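Phosphoglycerol transferase (Streptococcus pyogenes, PDB 5U9Z) probably transfers glycerol phosphate onto streptococcal rhamnose polysaccharide, as a manganese-binding member of the alkaline phosphatase superfamily. Local coordinates at residues G86-M91 / Y267-P272; L78-S83 / K287-Y292; T39-L44 / K260-V265; E46-P51 / R239-T244; S55-S60 / D277-K282. All coordinates share one frame; numbering follows the deposited sequence.

Interaction 1 of 5, residues G86-M91 / Y267-P272. With MN (manganese (II) ion), chain C.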
# COMPACT_ATOMS: atom_id res chain seq x y z
N GLY A 86 -7.81 2.17 -11.93
CA GLY A 86 -6.58 2.90 -12.19
C GLY A 86 -6.18 3.71 -10.98
O GLY A 86 -6.83 3.66 -9.93
N GLY A 87 -5.10 4.47 -11.15
CA GLY A 87 -4.56 5.27 -10.07
C GLY A 87 -3.49 4.59 -9.25
O GLY A 87 -3.20 5.04 -8.14
N THR A 88 -2.88 3.53 -9.78
CA THR A 88 -1.87 2.75 -9.07
C THR A 88 -0.91 3.61 -8.24
O THR A 88 -0.82 3.45 -7.01
CB THR A 88 -1.08 1.93 -10.10
OG1 THR A 88 -1.98 1.30 -11.02
CG2 THR A 88 -0.22 0.86 -9.40
N ALA A 89 -0.21 4.53 -8.89
CA ALA A 89 0.88 5.24 -8.22
C ALA A 89 0.40 6.14 -7.09
O ALA A 89 1.21 6.52 -6.24
CB ALA A 89 1.67 6.06 -9.24
N ASN A 90 -0.89 6.49 -7.07
CA ASN A 90 -1.40 7.34 -5.99
C ASN A 90 -1.54 6.56 -4.69
O ASN A 90 -1.26 7.10 -3.61
CB ASN A 90 -2.74 7.95 -6.41
CG ASN A 90 -2.59 8.99 -7.50
OD1 ASN A 90 -1.57 9.68 -7.57
ND2 ASN A 90 -3.60 9.10 -8.35
N MSE A 91 -1.99 5.32 -4.76
CA MSE A 91 -2.04 4.48 -3.57
C MSE A 91 -0.61 4.21 -3.11
O MSE A 91 -0.30 4.30 -1.93
CB MSE A 91 -2.79 3.17 -3.84
CG MSE A 91 -4.27 3.22 -3.47
SE MSE A 91 -5.31 4.58 -4.43
CE MSE A 91 -5.15 3.84 -6.23
N TYR A 267 -1.54 -5.67 -0.63
CA TYR A 267 -2.79 -4.96 -0.87
C TYR A 267 -3.01 -4.77 -2.37
O TYR A 267 -2.05 -4.62 -3.13
CB TYR A 267 -2.80 -3.59 -0.17
CG TYR A 267 -1.88 -2.57 -0.81
CD1 TYR A 267 -0.51 -2.60 -0.57
CD2 TYR A 267 -2.39 -1.58 -1.65
CE1 TYR A 267 0.33 -1.66 -1.15
CE2 TYR A 267 -1.55 -0.65 -2.23
CZ TYR A 267 -0.20 -0.69 -1.98
OH TYR A 267 0.64 0.24 -2.56
N GLY A 268 -4.28 -4.78 -2.76
CA GLY A 268 -4.65 -4.38 -4.10
C GLY A 268 -4.86 -2.87 -4.15
O GLY A 268 -5.45 -2.28 -3.24
N ASP A 269 -4.35 -2.24 -5.21
CA ASP A 269 -4.45 -0.79 -5.29
C ASP A 269 -5.87 -0.34 -5.63
O ASP A 269 -6.31 0.71 -5.16
CB ASP A 269 -3.44 -0.24 -6.29
CG ASP A 269 -3.60 -0.82 -7.68
OD1 ASP A 269 -4.18 -1.92 -7.80
OD2 ASP A 269 -3.13 -0.18 -8.64
N HIS A 270 -6.61 -1.14 -6.40
CA HIS A 270 -7.96 -0.78 -6.82
C HIS A 270 -8.61 -1.98 -7.49
O HIS A 270 -7.92 -2.91 -7.92
CB HIS A 270 -7.94 0.41 -7.79
CG HIS A 270 -7.05 0.20 -8.97
ND1 HIS A 270 -7.36 -0.66 -10.00
CD2 HIS A 270 -5.83 0.71 -9.27
CE1 HIS A 270 -6.38 -0.66 -10.89
NE2 HIS A 270 -5.44 0.16 -10.47
N LEU A 271 -9.93 -1.95 -7.58
CA LEU A 271 -10.64 -2.97 -8.33
C LEU A 271 -10.27 -2.89 -9.81
O LEU A 271 -9.95 -1.81 -10.32
CB LEU A 271 -12.15 -2.82 -8.18
CG LEU A 271 -12.80 -3.52 -6.98
CD1 LEU A 271 -12.47 -2.81 -5.68
CD2 LEU A 271 -14.30 -3.61 -7.19
N PRO A 272 -10.31 -4.01 -10.53
CA PRO A 272 -10.18 -3.94 -11.99
C PRO A 272 -11.38 -3.21 -12.59
O PRO A 272 -12.49 -3.25 -12.06
CB PRO A 272 -10.14 -5.41 -12.42
CG PRO A 272 -10.92 -6.11 -11.35
CD PRO A 272 -10.60 -5.38 -10.07
MN MN C . -3.23 -0.30 -10.74
O HOH W 1 -3.27 0.45 -12.90
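Thr88 and Asp269 converge on a manganese ion in the metal site of this alkaline phosphatase superfamily fold, where the first turn of helix 88-97 faces the loop leaving strand 262-268. Thr88 OG1 binds the metal at 2.0 Å and Asp269 OD2 at 2.1 Å; His270 NE2 follows at 2.3 Å, and Glu46 with a water completes the shell. The threonine and aspartate side chains approach on a slant. Their oxygens, OG1 of Thr88 and OD2 of Asp269, sit 3.0 Å apart because they share the metal, not through a hydrogen bond.

The imidazole of His270 turns an edge to this cluster, with Thr88 OG1 and the water near its plane. Gly86 lies over one face, its CA 3.7 Å from the ring centroid in a CH-pi contact. Toward the rim of the opposite face comes Asp269 OD1, itself held by the backbone N of Ser47. Behind the ligands the selenomethionine Met91, bent at chi2 and chi3, brings CE to 3.5 Å from Asp269 O. The turn of the imidazole is fixed at its far edge: His270 ND1 donates in the ring plane to Leu271 O, 2.9 Å away, at 166°.

Interaction 2 of 5, residues L78-S83 / K287-Y292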
# COMPACT_ATOMS: atom_id res chain seq x y z
N LEU A 78 -10.18 -4.73 4.75
CA LEU A 78 -10.47 -4.04 3.50
C LEU A 78 -9.73 -2.71 3.46
O LEU A 78 -9.64 -2.01 4.48
CB LEU A 78 -11.97 -3.80 3.34
CG LEU A 78 -12.85 -5.04 3.44
CD1 LEU A 78 -14.32 -4.65 3.33
CD2 LEU A 78 -12.48 -6.06 2.37
N MSE A 79 -9.21 -2.38 2.29
CA MSE A 79 -8.58 -1.08 2.07
C MSE A 79 -9.46 -0.22 1.16
O MSE A 79 -9.88 -0.66 0.10
CB MSE A 79 -7.20 -1.24 1.44
CG MSE A 79 -6.41 0.07 1.34
SE MSE A 79 -5.14 0.08 -0.15
CE MSE A 79 -6.41 0.38 -1.62
N GLN A 80 -9.73 1.01 1.59
CA GLN A 80 -10.49 1.94 0.78
C GLN A 80 -9.56 2.56 -0.25
O GLN A 80 -8.53 3.15 0.10
CB GLN A 80 -11.12 3.02 1.65
CG GLN A 80 -11.91 4.06 0.87
CD GLN A 80 -12.98 4.72 1.70
OE1 GLN A 80 -13.71 4.05 2.44
NE2 GLN A 80 -13.09 6.04 1.61
N SER A 81 -9.91 2.41 -1.53
CA SER A 81 -9.13 2.96 -2.63
C SER A 81 -9.75 4.26 -3.10
O SER A 81 -10.96 4.49 -2.95
CB SER A 81 -9.04 1.96 -3.78
OG SER A 81 -8.30 2.50 -4.86
N ASP A 82 -8.92 5.12 -3.68
CA ASP A 82 -9.35 6.44 -4.11
C ASP A 82 -9.84 6.47 -5.55
O ASP A 82 -10.38 7.50 -5.98
CB ASP A 82 -8.21 7.44 -3.93
CG ASP A 82 -7.80 7.60 -2.47
OD1 ASP A 82 -8.62 8.10 -1.67
OD2 ASP A 82 -6.67 7.22 -2.13
N SER A 83 -9.66 5.39 -6.31
CA SER A 83 -10.04 5.37 -7.71
C SER A 83 -10.49 3.96 -8.09
O SER A 83 -10.43 3.03 -7.28
CB SER A 83 -8.89 5.85 -8.60
OG SER A 83 -7.68 5.19 -8.29
N LYS A 287 -17.23 -0.82 -4.77
CA LYS A 287 -16.48 -0.44 -5.95
C LYS A 287 -15.07 0.02 -5.62
O LYS A 287 -14.19 -0.02 -6.48
CB LYS A 287 -17.24 0.67 -6.70
CG LYS A 287 -16.70 1.00 -8.07
CD LYS A 287 -17.53 2.10 -8.71
CE LYS A 287 -17.01 2.47 -10.08
NZ LYS A 287 -17.82 3.56 -10.70
N TYR A 288 -14.83 0.45 -4.37
CA TYR A 288 -13.55 1.04 -3.98
C TYR A 288 -12.97 0.36 -2.74
O TYR A 288 -12.25 1.00 -1.96
CB TYR A 288 -13.70 2.54 -3.73
CG TYR A 288 -14.24 3.31 -4.91
CD1 TYR A 288 -13.38 3.84 -5.86
CD2 TYR A 288 -15.60 3.51 -5.07
CE1 TYR A 288 -13.86 4.55 -6.95
CE2 TYR A 288 -16.10 4.22 -6.15
CZ TYR A 288 -15.22 4.74 -7.09
OH TYR A 288 -15.72 5.44 -8.16
N LEU A 289 -13.25 -0.93 -2.54
CA LEU A 289 -12.76 -1.67 -1.38
C LEU A 289 -11.97 -2.87 -1.88
O LEU A 289 -12.54 -3.77 -2.51
CB LEU A 289 -13.91 -2.10 -0.47
CG LEU A 289 -14.75 -0.97 0.14
CD1 LEU A 289 -15.91 -1.56 0.93
CD2 LEU A 289 -13.90 -0.06 1.02
N THR A 290 -10.67 -2.88 -1.60
CA THR A 290 -9.78 -3.98 -1.96
C THR A 290 -9.38 -4.75 -0.71
O THR A 290 -9.77 -4.41 0.41
CB THR A 290 -8.55 -3.47 -2.70
OG1 THR A 290 -7.72 -2.72 -1.80
CG2 THR A 290 -8.94 -2.60 -3.89
N ASP A 291 -8.56 -5.77 -0.91
CA ASP A 291 -8.09 -6.63 0.17
C ASP A 291 -6.67 -6.26 0.57
O ASP A 291 -5.85 -5.85 -0.27
CB ASP A 291 -8.13 -8.10 -0.27
CG ASP A 291 -9.52 -8.55 -0.67
OD1 ASP A 291 -10.35 -8.81 0.23
OD2 ASP A 291 -9.79 -8.63 -1.89
N TYR A 292 -6.37 -6.41 1.86
CA TYR A 292 -5.02 -6.18 2.35
C TYR A 292 -4.76 -7.13 3.51
O TYR A 292 -5.69 -7.62 4.17
CB TYR A 292 -4.81 -4.73 2.80
CG TYR A 292 -5.20 -4.47 4.25
CD1 TYR A 292 -4.27 -4.63 5.28
CD2 TYR A 292 -6.48 -4.08 4.58
CE1 TYR A 292 -4.62 -4.40 6.59
CE2 TYR A 292 -6.84 -3.85 5.90
CZ TYR A 292 -5.91 -4.01 6.90
OH TYR A 292 -6.26 -3.78 8.21
O HOH W 2 -11.47 0.40 -6.87
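Met79 and Thr290 form the tight centre of this antiparallel strand pairing, a hydrogen-bonded pair in which Met79 N reaches Thr290 O at 2.8 Å and Thr290 N returns to Met79 O at 2.9 Å. Their side chains run side by side on the buried face. The selenomethionine chain of Met79 bends at chi3 (76°), which curls CE back to 3.4 Å from Thr290 OG1.

On the other face Leu78, Gln80 and Leu289 are partly exposed and looser, Leu78 CD1 and Leu289 CD1 being 4.2 Å apart; Asp291 beside them is buried, in a salt bridge with Arg53. Further along, Ser81 N donates to Tyr288 O at 2.8 Å. The backbones then separate, while the Tyr288 ring edge, CD1 3.4 Å from Ser83 O, and a water linking Ser83 O with Lys287 O bridge the gap. On the buried side, the hydroxyls of Thr290 and Ser81 bond to Gly268 O and Asp269 O, which ties the pairing to the backbone carrying the metal ligands.

Interaction 3 of 5, residues T39-L44 / K260-V265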
# COMPACT_ATOMS: atom_id res chain seq x y z
N THR A 39 12.89 -6.73 8.00
CA THR A 39 12.86 -6.48 6.57
C THR A 39 11.40 -6.35 6.15
O THR A 39 10.59 -7.25 6.41
CB THR A 39 13.55 -7.62 5.81
OG1 THR A 39 14.97 -7.49 5.97
CG2 THR A 39 13.21 -7.59 4.34
N VAL A 40 11.06 -5.23 5.52
CA VAL A 40 9.68 -4.89 5.19
C VAL A 40 9.51 -4.88 3.68
O VAL A 40 10.34 -4.33 2.95
CB VAL A 40 9.28 -3.54 5.80
CG1 VAL A 40 7.87 -3.15 5.38
CG2 VAL A 40 9.37 -3.60 7.32
N ILE A 41 8.43 -5.50 3.21
CA ILE A 41 8.11 -5.60 1.79
C ILE A 41 6.74 -4.96 1.59
O ILE A 41 5.72 -5.51 2.04
CB ILE A 41 8.12 -7.05 1.31
CG1 ILE A 41 9.48 -7.70 1.60
CG2 ILE A 41 7.82 -7.12 -0.19
CD1 ILE A 41 9.49 -9.20 1.43
N TYR A 42 6.71 -3.80 0.93
CA TYR A 42 5.45 -3.20 0.48
C TYR A 42 5.13 -3.78 -0.89
O TYR A 42 5.85 -3.54 -1.86
CB TYR A 42 5.55 -1.68 0.44
CG TYR A 42 5.35 -1.01 1.79
CD1 TYR A 42 5.49 -1.72 2.97
CD2 TYR A 42 5.02 0.34 1.87
CE1 TYR A 42 5.31 -1.11 4.20
CE2 TYR A 42 4.84 0.95 3.10
CZ TYR A 42 4.99 0.22 4.25
OH TYR A 42 4.81 0.82 5.48
N LEU A 43 4.04 -4.53 -0.97
CA LEU A 43 3.71 -5.34 -2.14
C LEU A 43 2.36 -4.89 -2.69
O LEU A 43 1.30 -5.27 -2.16
CB LEU A 43 3.72 -6.82 -1.78
CG LEU A 43 3.63 -7.87 -2.88
CD1 LEU A 43 4.63 -7.62 -3.99
CD2 LEU A 43 3.88 -9.24 -2.26
N LEU A 44 2.39 -4.08 -3.74
CA LEU A 44 1.19 -3.61 -4.42
C LEU A 44 0.80 -4.66 -5.46
O LEU A 44 1.47 -4.80 -6.49
CB LEU A 44 1.43 -2.25 -5.06
CG LEU A 44 0.23 -1.47 -5.61
CD1 LEU A 44 0.63 -0.02 -5.86
CD2 LEU A 44 -0.31 -2.08 -6.90
N LYS A 260 15.35 -14.28 9.37
CA LYS A 260 15.30 -12.83 9.46
C LYS A 260 13.85 -12.42 9.66
O LYS A 260 12.97 -12.91 8.94
CB LYS A 260 15.87 -12.18 8.20
CG LYS A 260 15.86 -10.65 8.19
CD LYS A 260 16.94 -10.06 9.08
CE LYS A 260 16.94 -8.55 9.03
NZ LYS A 260 17.57 -7.94 10.23
N PRO A 261 13.53 -11.54 10.63
CA PRO A 261 12.14 -11.08 10.76
C PRO A 261 11.70 -10.28 9.54
O PRO A 261 12.20 -9.17 9.29
CB PRO A 261 12.17 -10.21 12.03
CG PRO A 261 13.61 -9.86 12.23
CD PRO A 261 14.39 -11.03 11.71
N ILE A 262 10.78 -10.85 8.76
CA ILE A 262 10.29 -10.24 7.53
C ILE A 262 8.79 -10.00 7.67
O ILE A 262 8.05 -10.89 8.10
CB ILE A 262 10.58 -11.14 6.31
CG1 ILE A 262 12.09 -11.32 6.12
CG2 ILE A 262 9.97 -10.53 5.04
CD1 ILE A 262 12.46 -12.44 5.18
N THR A 263 8.35 -8.80 7.31
CA THR A 263 6.94 -8.44 7.33
C THR A 263 6.53 -7.93 5.96
O THR A 263 7.25 -7.14 5.34
CB THR A 263 6.65 -7.37 8.40
OG1 THR A 263 7.09 -7.83 9.68
CG2 THR A 263 5.16 -7.07 8.47
N VAL A 264 5.37 -8.39 5.50
CA VAL A 264 4.85 -8.06 4.17
C VAL A 264 3.56 -7.26 4.34
O VAL A 264 2.67 -7.67 5.09
CB VAL A 264 4.60 -9.33 3.33
CG1 VAL A 264 3.99 -8.97 1.98
CG2 VAL A 264 5.89 -10.10 3.15
N VAL A 265 3.47 -6.14 3.63
CA VAL A 265 2.25 -5.36 3.53
C VAL A 265 1.70 -5.60 2.12
O VAL A 265 2.23 -5.06 1.14
CB VAL A 265 2.48 -3.87 3.80
CG1 VAL A 265 1.20 -3.07 3.56
CG2 VAL A 265 2.97 -3.66 5.23
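Thr39 O is gripped twice by the neighbouring strand: Thr263 N donates to Thr39 O at 2.9 Å. A weaker CA-H contact comes from Ile262 CA, 3.2 Å from Thr39 O. The same pattern recurs two residues on, where Ile41 O takes Val265 N at 2.8 Å and touches the CA of Val264. In return, Pro261 O, Thr263 O and Val265 O receive the N-H groups of Thr39, Ile41 and Leu43. Five bonds thus zip two parallel strands together.

Side chains alternate between the two faces. On one, Ile41 has CG1 opposite its own carbonyl carbon (chi1 -56°) and the chain extended beyond it (chi2 168°); together these slant CD1 over the partner strand, to within 3.9 Å of Ile262 CG2 and 4.1 Å of Val264 CG2. On the other face the Tyr42 ring lies alongside Val265, both pointing the same way, with CE1 of Tyr42 3.6 Å from CG2 of Val265. The buried phenol oxygen of Tyr42 bonds to Thr314.

These are inner strands of the central mixed sheet, the alpha/beta core characteristic of the alkaline phosphatase superfamily. Strand 199-203 flanks 39-45 on its other edge, while 289-296 flanks 262-268. Helix 228-256 packs on Ile41, Leu43, Ile262 and Val264; helix 313-320 packs on the face of Val40, Tyr42, Thr263 and Val265.

Interaction 4 of 5, residues E46-P51 / R239-T244. With MN (manganese (II) ion), chain C.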
# COMPACT_ATOMS: atom_id res chain seq x y z
N GLU A 46 -1.34 -5.46 -8.28
CA GLU A 46 -2.13 -4.69 -9.23
C GLU A 46 -3.51 -5.29 -9.43
O GLU A 46 -3.65 -6.47 -9.76
CB GLU A 46 -1.38 -4.63 -10.57
CG GLU A 46 -2.16 -4.03 -11.73
CD GLU A 46 -2.63 -2.62 -11.45
OE1 GLU A 46 -3.86 -2.39 -11.44
OE2 GLU A 46 -1.77 -1.75 -11.23
N SER A 47 -4.54 -4.47 -9.20
CA SER A 47 -5.93 -4.78 -9.51
C SER A 47 -6.48 -5.98 -8.73
O SER A 47 -7.47 -6.58 -9.15
CB SER A 47 -6.12 -5.02 -11.02
OG SER A 47 -5.83 -3.85 -11.77
N LEU A 48 -5.89 -6.33 -7.59
CA LEU A 48 -6.32 -7.50 -6.83
C LEU A 48 -7.46 -7.12 -5.90
O LEU A 48 -7.31 -6.24 -5.04
CB LEU A 48 -5.16 -8.09 -6.03
CG LEU A 48 -5.50 -9.37 -5.25
CD1 LEU A 48 -4.38 -10.39 -5.34
CD2 LEU A 48 -5.81 -9.06 -3.79
N SER A 49 -8.60 -7.79 -6.05
CA SER A 49 -9.76 -7.54 -5.20
C SER A 49 -10.74 -8.70 -5.36
O SER A 49 -11.11 -9.05 -6.48
CB SER A 49 -10.42 -6.21 -5.58
OG SER A 49 -11.35 -5.79 -4.59
N ASP A 50 -11.15 -9.28 -4.24
CA ASP A 50 -11.98 -10.48 -4.26
C ASP A 50 -13.32 -10.20 -4.95
O ASP A 50 -14.12 -9.41 -4.42
CB ASP A 50 -12.21 -10.99 -2.85
CG ASP A 50 -12.79 -12.40 -2.82
OD1 ASP A 50 -13.52 -12.77 -3.76
OD2 ASP A 50 -12.51 -13.14 -1.85
N PRO A 51 -13.61 -10.83 -6.09
CA PRO A 51 -14.91 -10.58 -6.74
C PRO A 51 -16.11 -11.08 -5.94
O PRO A 51 -17.25 -10.79 -6.32
CB PRO A 51 -14.79 -11.31 -8.08
CG PRO A 51 -13.71 -12.32 -7.88
CD PRO A 51 -12.76 -11.72 -6.90
N ARG A 239 -9.32 -16.14 -13.59
CA ARG A 239 -8.30 -17.16 -13.81
C ARG A 239 -6.92 -16.66 -13.40
O ARG A 239 -6.13 -17.40 -12.80
CB ARG A 239 -8.30 -17.58 -15.29
CG ARG A 239 -9.52 -18.38 -15.69
CD ARG A 239 -9.64 -18.54 -17.20
NE ARG A 239 -10.77 -19.38 -17.58
CZ ARG A 239 -11.22 -19.53 -18.82
NH1 ARG A 239 -10.64 -18.89 -19.83
NH2 ARG A 239 -12.26 -20.32 -19.06
N LEU A 240 -6.62 -15.39 -13.70
CA LEU A 240 -5.31 -14.84 -13.35
C LEU A 240 -5.18 -14.64 -11.85
O LEU A 240 -4.08 -14.83 -11.30
CB LEU A 240 -5.08 -13.53 -14.10
CG LEU A 240 -4.87 -13.68 -15.61
CD1 LEU A 240 -5.00 -12.34 -16.32
CD2 LEU A 240 -3.50 -14.29 -15.91
N LEU A 241 -6.26 -14.27 -11.17
CA LEU A 241 -6.22 -14.19 -9.71
C LEU A 241 -5.85 -15.53 -9.09
O LEU A 241 -5.14 -15.58 -8.08
CB LEU A 241 -7.56 -13.71 -9.16
CG LEU A 241 -7.89 -12.21 -9.15
CD1 LEU A 241 -9.21 -11.99 -8.43
CD2 LEU A 241 -6.78 -11.39 -8.51
N SER A 242 -6.34 -16.63 -9.67
CA SER A 242 -6.07 -17.94 -9.09
C SER A 242 -4.57 -18.24 -9.09
O SER A 242 -4.06 -18.87 -8.16
CB SER A 242 -6.83 -19.02 -9.85
OG SER A 242 -6.19 -19.35 -11.07
N PHE A 243 -3.85 -17.79 -10.12
CA PHE A 243 -2.40 -17.95 -10.15
C PHE A 243 -1.74 -17.09 -9.08
O PHE A 243 -0.86 -17.56 -8.34
CB PHE A 243 -1.85 -17.60 -11.53
CG PHE A 243 -2.23 -18.58 -12.60
CD1 PHE A 243 -1.56 -19.79 -12.72
CD2 PHE A 243 -3.24 -18.28 -13.51
CE1 PHE A 243 -1.90 -20.69 -13.72
CE2 PHE A 243 -3.58 -19.18 -14.50
CZ PHE A 243 -2.92 -20.38 -14.61
N THR A 244 -2.15 -15.83 -8.98
CA THR A 244 -1.60 -14.95 -7.95
C THR A 244 -1.87 -15.51 -6.56
O THR A 244 -1.05 -15.36 -5.64
CB THR A 244 -2.18 -13.54 -8.07
OG1 THR A 244 -1.83 -12.99 -9.35
CG2 THR A 244 -1.67 -12.64 -6.97
MN MN C . -3.23 -0.30 -10.74
O HOH W 1 -3.27 0.45 -12.90
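No flat group stacks where Pro51 and Leu241 touch: the puckered proline ring is met at one corner, its CD 3.9 Å from Leu241 CD1. The same methyl, Leu241 CD1, sits 4.0 Å from Ser49 O, two residues before the proline. The flat group that matters is the Glu46 carboxylate at the far end of the segment, which takes no part in the helix contact and grips manganese with both oxygens, OE2 of Glu46 at 2.1 Å and OE1 at 2.3 Å. Thr88, Asp269 and His270 bind the same ion.

Between these ends, Leu48 carries the contact with helix 228-256. Its CG stands opposite the backbone N (chi1 -177°), which extends the isobutyl group toward the helix, and there it slants across two residues one turn apart. Leu48 CG lies 4.0 Å from Leu241 CD2, and Leu48 CD1 reaches 3.9 Å from Thr244 CG2. The two branches of Leu241 therefore divide their work, CD2 on the leucine and CD1 on the proline end.

All five touching residues are buried, and Thr244 OG1 finds its partner outside both segments, in Asp181. The chemistry between 46-51 and 239-244 is thus mainly apolar and without a hydrogen bond, while Tyr237, a little earlier on the same helix, gives the loop beyond the metal ligand a polar tie through its hydroxyl to Ser47 O.

Interaction 5 of 5, residues S55-S60 / D277-K282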
# COMPACT_ATOMS: atom_id res chain seq x y z
N SER A 55 -21.75 -7.97 -5.88
CA SER A 55 -23.00 -8.67 -5.60
C SER A 55 -23.46 -9.51 -6.78
O SER A 55 -23.76 -10.71 -6.63
CB SER A 55 -24.08 -7.66 -5.21
OG SER A 55 -25.34 -8.29 -5.05
N ASN A 56 -23.54 -8.92 -7.97
CA ASN A 56 -24.16 -9.56 -9.12
C ASN A 56 -23.19 -10.44 -9.92
O ASN A 56 -23.46 -10.71 -11.10
CB ASN A 56 -24.78 -8.50 -10.04
CG ASN A 56 -26.01 -7.87 -9.43
OD1 ASN A 56 -26.65 -8.43 -8.55
ND2 ASN A 56 -26.36 -6.68 -9.92
N VAL A 57 -22.10 -10.89 -9.31
CA VAL A 57 -21.10 -11.71 -9.98
C VAL A 57 -21.11 -13.11 -9.38
O VAL A 57 -21.27 -13.28 -8.17
CB VAL A 57 -19.70 -11.10 -9.87
CG1 VAL A 57 -18.64 -12.06 -10.39
CG2 VAL A 57 -19.64 -9.78 -10.64
N THR A 58 -20.91 -14.12 -10.24
CA THR A 58 -20.78 -15.50 -9.82
C THR A 58 -19.54 -16.09 -10.46
O THR A 58 -19.36 -15.99 -11.68
CB THR A 58 -22.01 -16.33 -10.21
OG1 THR A 58 -23.20 -15.70 -9.72
CG2 THR A 58 -21.92 -17.74 -9.63
N VAL A 59 -18.69 -16.70 -9.65
CA VAL A 59 -17.50 -17.40 -10.11
C VAL A 59 -17.67 -18.88 -9.77
O VAL A 59 -18.15 -19.22 -8.68
CB VAL A 59 -16.21 -16.83 -9.49
CG1 VAL A 59 -14.98 -17.48 -10.10
CG2 VAL A 59 -16.16 -15.31 -9.68
N SER A 60 -17.28 -19.75 -10.70
CA SER A 60 -17.49 -21.18 -10.50
C SER A 60 -16.62 -21.74 -9.38
O SER A 60 -17.02 -22.70 -8.71
CB SER A 60 -17.22 -21.93 -11.81
OG SER A 60 -15.90 -21.69 -12.27
N ASP A 277 -21.23 -0.50 -13.17
CA ASP A 277 -21.74 -0.11 -11.86
C ASP A 277 -22.88 -1.01 -11.40
O ASP A 277 -23.06 -1.22 -10.20
CB ASP A 277 -22.18 1.35 -11.87
CG ASP A 277 -21.02 2.32 -11.84
OD1 ASP A 277 -19.86 1.88 -12.04
OD2 ASP A 277 -21.25 3.52 -11.59
N SER A 278 -23.65 -1.55 -12.35
CA SER A 278 -24.78 -2.41 -11.98
C SER A 278 -24.32 -3.62 -11.19
O SER A 278 -25.08 -4.16 -10.38
CB SER A 278 -25.53 -2.85 -13.23
OG SER A 278 -24.72 -3.69 -14.04
N ALA A 279 -23.07 -4.05 -11.39
CA ALA A 279 -22.59 -5.28 -10.76
C ALA A 279 -22.57 -5.20 -9.24
O ALA A 279 -22.46 -6.23 -8.57
CB ALA A 279 -21.19 -5.61 -11.28
N PHE A 280 -22.66 -3.99 -8.67
CA PHE A 280 -22.57 -3.81 -7.22
C PHE A 280 -23.92 -3.74 -6.53
O PHE A 280 -24.02 -4.09 -5.35
CB PHE A 280 -21.76 -2.54 -6.91
CG PHE A 280 -20.39 -2.54 -7.53
CD1 PHE A 280 -19.36 -3.27 -6.95
CD2 PHE A 280 -20.13 -1.83 -8.69
CE1 PHE A 280 -18.10 -3.28 -7.52
CE2 PHE A 280 -18.87 -1.84 -9.26
CZ PHE A 280 -17.85 -2.57 -8.67
N ASN A 281 -24.96 -3.29 -7.23
CA ASN A 281 -26.33 -3.40 -6.75
C ASN A 281 -26.55 -2.57 -5.48
O ASN A 281 -26.55 -1.34 -5.54
CB ASN A 281 -26.68 -4.87 -6.52
CG ASN A 281 -28.16 -5.09 -6.27
OD1 ASN A 281 -28.99 -4.26 -6.62
ND2 ASN A 281 -28.50 -6.23 -5.66
N LYS A 282 -26.74 -3.23 -4.33
CA LYS A 282 -27.05 -2.52 -3.09
C LYS A 282 -25.81 -2.01 -2.36
O LYS A 282 -25.95 -1.32 -1.35
CB LYS A 282 -27.84 -3.44 -2.16
CG LYS A 282 -29.22 -3.82 -2.68
CD LYS A 282 -29.94 -4.78 -1.74
CE LYS A 282 -31.34 -5.11 -2.24
NZ LYS A 282 -32.06 -6.06 -1.35
O HOH W 3 -21.63 -5.18 -4.50
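Asn56 reaches across to a 3-10 turn at residues 277-279, just before strand 57-59 enters a small two-stranded antiparallel sheet with 221-223. Its side chain leaves with CG beside the backbone N (chi1 -71°), and Asn56 CB rests 3.6 Å from Ala279 O. Asn56 CG lies beside both carbonyls, 3.9 Å from Ser278 O and 4.0 Å from Ala279 O. At the tip the amide divides: Asn56 ND2 gives a weak, bent hydrogen bond to Ser278 O at 2.9 Å, while Asn56 OD1 comes no nearer than 4.1 Å to Asn281 CB and ND2, a loose approach without a bond. The two asparagine side chains cross at about a right angle, although their amide planes are just 30° apart.

The backbone supplies the firm link. Asn56 N donates to Ala279 O at 3.0 Å and 171°, nearly straight, so backbone and side chain of one residue hold two consecutive carbonyls of the turn. Ser55 and Asn281, both exposed, lie on the solvent side, Ser55 CB sitting 3.6 Å from Phe280 O. Further inside, where the Ala279 side chain touches Val54 and Phe226, the apolar contact is light: Val57 CG2 stands 4.5 Å from Ala279 CB.

From the N terminus, strand 39-45 comes first, and interaction 3 closes the loop from there to strand 262-268. Interaction 4 is nested inside that loop, joining the loop after strand 39-45 to helix 228-256. The next three reach past it: interaction 5 (55-60 with 277-282) and interaction 2 (78-83 with 287-292) cross each other, and both cross interactions 3 and 4. Interaction 1 also crosses 3 and 4, yet lies nested within the loops closed by 2 and 5. Interactions 1 and 4 share the manganese ion, while 1, 2 and 3 draw on neighbouring strands of the central sheet. Interaction 5 stands at the periphery, tied to interaction 2 by the Lys287-Asp277 salt bridge.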